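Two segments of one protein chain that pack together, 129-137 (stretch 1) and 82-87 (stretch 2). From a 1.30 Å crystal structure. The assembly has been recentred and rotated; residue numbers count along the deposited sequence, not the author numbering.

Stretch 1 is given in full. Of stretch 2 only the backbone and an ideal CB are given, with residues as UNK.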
# COMPACT_ATOMS: atom_id res chain seq x y z
N GLY A 129 7.45 0.48 7.50
CA GLY A 129 8.20 -0.56 6.81
C GLY A 129 9.33 -0.04 5.93
O GLY A 129 10.28 -0.74 5.66
N ASN A 130 9.19 1.19 5.46
CA ASN A 130 10.15 1.82 4.58
C ASN A 130 10.07 3.34 4.77
O ASN A 130 9.22 3.83 5.53
CB ASN A 130 9.90 1.42 3.13
CG ASN A 130 8.55 1.91 2.60
OD1 ASN A 130 7.61 2.13 3.35
ND2 ASN A 130 8.44 2.03 1.28
N ASN A 131 10.95 4.06 4.09
CA ASN A 131 11.01 5.51 4.20
C ASN A 131 10.07 6.13 3.20
O ASN A 131 10.12 5.84 2.01
CB ASN A 131 12.43 6.01 3.96
CG ASN A 131 13.36 5.67 5.10
OD1 ASN A 131 12.92 5.20 6.15
ND2 ASN A 131 14.64 5.91 4.90
N ARG A 132 9.19 6.97 3.71
CA ARG A 132 8.19 7.61 2.89
C ARG A 132 8.64 9.04 2.66
O ARG A 132 9.75 9.41 3.00
CB ARG A 132 6.84 7.57 3.60
CG ARG A 132 6.39 6.14 3.93
CD ARG A 132 6.15 5.31 2.67
NE ARG A 132 5.62 3.98 2.97
CZ ARG A 132 4.33 3.68 3.13
NH1 ARG A 132 3.40 4.59 2.93
NH2 ARG A 132 3.97 2.44 3.42
N SER A 133 7.78 9.83 2.05
CA SER A 133 8.11 11.23 1.81
C SER A 133 7.56 12.11 2.90
O SER A 133 6.44 11.89 3.37
CB SER A 133 7.48 11.68 0.51
OG SER A 133 7.88 13.00 0.16
N ARG A 134 8.31 13.15 3.24
CA ARG A 134 7.77 14.26 4.00
C ARG A 134 6.75 14.98 3.14
O ARG A 134 6.77 14.84 1.92
CB ARG A 134 8.88 15.27 4.34
CG ARG A 134 9.98 14.70 5.21
CD ARG A 134 10.97 15.76 5.65
NE ARG A 134 12.21 15.14 6.11
CZ ARG A 134 12.42 14.67 7.34
NH1 ARG A 134 11.48 14.76 8.28
NH2 ARG A 134 13.58 14.11 7.63
N ARG A 135 5.90 15.78 3.78
CA ARG A 135 4.87 16.52 3.09
C ARG A 135 5.40 17.84 2.54
O ARG A 135 6.05 18.62 3.26
CB ARG A 135 3.68 16.79 4.02
CG ARG A 135 2.93 15.54 4.46
CD ARG A 135 1.67 15.89 5.20
NE ARG A 135 1.94 16.16 6.61
CZ ARG A 135 1.87 15.24 7.57
NH1 ARG A 135 1.51 13.99 7.30
NH2 ARG A 135 2.14 15.58 8.83
N TYR A 136 5.14 18.07 1.25
CA TYR A 136 5.41 19.34 0.61
C TYR A 136 4.33 19.63 -0.43
O TYR A 136 3.55 18.76 -0.82
CB TYR A 136 6.80 19.35 -0.05
CG TYR A 136 6.98 18.24 -1.05
CD1 TYR A 136 6.47 18.35 -2.33
CD2 TYR A 136 7.65 17.07 -0.71
CE1 TYR A 136 6.61 17.33 -3.25
CE2 TYR A 136 7.79 16.03 -1.63
CZ TYR A 136 7.27 16.18 -2.89
OH TYR A 136 7.41 15.16 -3.80
N ALA A 137 4.30 20.87 -0.90
CA ALA A 137 3.47 21.25 -2.04
C ALA A 137 4.27 22.26 -2.86
O ALA A 137 4.81 23.22 -2.31
CB ALA A 137 2.15 21.85 -1.58
N UNK A 82 -0.60 14.20 -6.94
CA UNK A 82 -0.27 13.75 -5.60
C UNK A 82 0.72 12.61 -5.73
O UNK A 82 0.48 11.69 -6.49
CB UNK A 82 -1.52 13.32 -4.82
N UNK A 83 1.83 12.68 -5.00
CA UNK A 83 2.86 11.67 -5.07
C UNK A 83 3.08 11.03 -3.70
O UNK A 83 3.09 11.72 -2.67
CB UNK A 83 4.16 12.28 -5.60
N UNK A 84 3.26 9.72 -3.69
CA UNK A 84 3.54 8.99 -2.47
C UNK A 84 4.43 7.80 -2.77
O UNK A 84 4.41 7.26 -3.87
CB UNK A 84 2.24 8.54 -1.80
N UNK A 85 5.17 7.36 -1.75
CA UNK A 85 5.98 6.17 -1.86
C UNK A 85 5.04 5.00 -1.54
O UNK A 85 4.83 4.63 -0.36
CB UNK A 85 7.19 6.22 -0.93
N UNK A 86 4.50 4.42 -2.61
CA UNK A 86 3.56 3.29 -2.59
C UNK A 86 3.66 2.62 -3.94
O UNK A 86 4.11 3.23 -4.92
CB UNK A 86 2.13 3.73 -2.29
N UNK A 87 3.19 1.38 -4.01
CA UNK A 87 3.02 0.74 -5.31
C UNK A 87 1.77 1.33 -5.98
O UNK A 87 0.88 1.85 -5.31
CB UNK A 87 2.91 -0.78 -5.17

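The two segments run in nearly opposite directions, 169° apart, yet no direct hydrogen bond joins them; side-chain packing and bridging waters do that work.

At position 82 the backbone is extended, phi/psi -108/130, and nothing of stretch 1 lies within 5.5 Å of the ideal CB, so many residues would fit. The residue is C82, in the t rotamer, with no contact to stretch 1.

Position 83 is also in strand conformation, but its CA-to-CB bond points toward stretch 1, where the ideal CB lies 4.7 Å from Y136 OH. A phenol offers both carbon surface and a hydroxyl, so a medium-sized aliphatic side chain would suit, and a polar one able to bond the hydroxyl could be imagined. The deposited I83 takes the apolar option: its CG2 approaches Y136 OH to 3.3 Å and lies 4.2 Å from Y136 CZ, so the methyl packs against the tip of the tyrosine.

At position 84 CA-to-CB points sideways and again finds nothing of stretch 1 within 5.5 Å. A small residue is enough here, though stretch 1 does not demand one. A84 adds only its methyl, which makes no contact with stretch 1.

At position 85 CA-to-CB points toward stretch 1, and the ideal CB is 3.9 Å from R132 CD, 4.2 Å from N131 O and 4.7 Å from S133 N. The space is lined by arginine methylene and backbone, favouring a compact aliphatic side chain such as valine or isoleucine; threonine, of similar shape, would also be possible. V85, with the largest area covered across the contact, fills it with two methyls: CG1 reaches N131 O and N130 ND2, each at 3.8 Å, while CG2 lies 4.1 Å from S133 N. Its backbone is tied across by water: water 1 accepts from V85 N (2.9 Å) and S133 N (3.0 Å), and water 2 donates to V85 O (2.7 Å) while accepting from N130 ND2 (3.0 Å). V85 O also sits over one face of the R132 guanidinium, whose NE instead donates to N130 OD1 at 2.7 Å.

At position 86 CA-to-CB points sideways, with R132 NH1 5.4 Å from the ideal CB. An acidic or neutral polar side chain would suit this charged neighbour. N86 brings ND2 to 4.0 Å from R132 NH1, and water 3 accepts from both, at 3.0 Å from N86 ND2 and 2.9 Å from R132 NH1.

At position 87 nothing of stretch 1 lies within 5.5 Å of the ideal CB; phi/psi of -75/156 would suit a helix N-cap, often aspartate, asparagine, serine or threonine. D87 fills that role, its side chain capping a backbone nitrogen just past the stretch.

Stretch 2 (82-87) CIAVND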
# COMPACT_ATOMS: atom_id res chain seq x y z
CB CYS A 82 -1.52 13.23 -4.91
SG CYS A 82 -1.26 12.50 -3.28
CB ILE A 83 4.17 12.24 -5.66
CG1 ILE A 83 5.18 11.15 -5.97
CG2 ILE A 83 4.79 13.33 -4.79
CD1 ILE A 83 6.21 11.58 -7.05
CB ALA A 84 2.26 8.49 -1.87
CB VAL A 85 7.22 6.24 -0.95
CG1 VAL A 85 8.05 4.98 -1.06
CG2 VAL A 85 8.06 7.48 -1.27
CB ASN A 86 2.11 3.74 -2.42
CG ASN A 86 1.71 3.97 -0.98
OD1 ASN A 86 1.49 5.09 -0.57
ND2 ASN A 86 1.62 2.89 -0.19
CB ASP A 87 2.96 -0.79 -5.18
CG ASP A 87 1.64 -1.30 -4.61
OD1 ASP A 87 1.62 -1.86 -3.48
OD2 ASP A 87 0.61 -1.17 -5.32
O HOH W 1 5.21 8.95 0.71
O HOH W 2 5.67 2.06 0.09
O HOH W 3 0.69 3.49 2.65
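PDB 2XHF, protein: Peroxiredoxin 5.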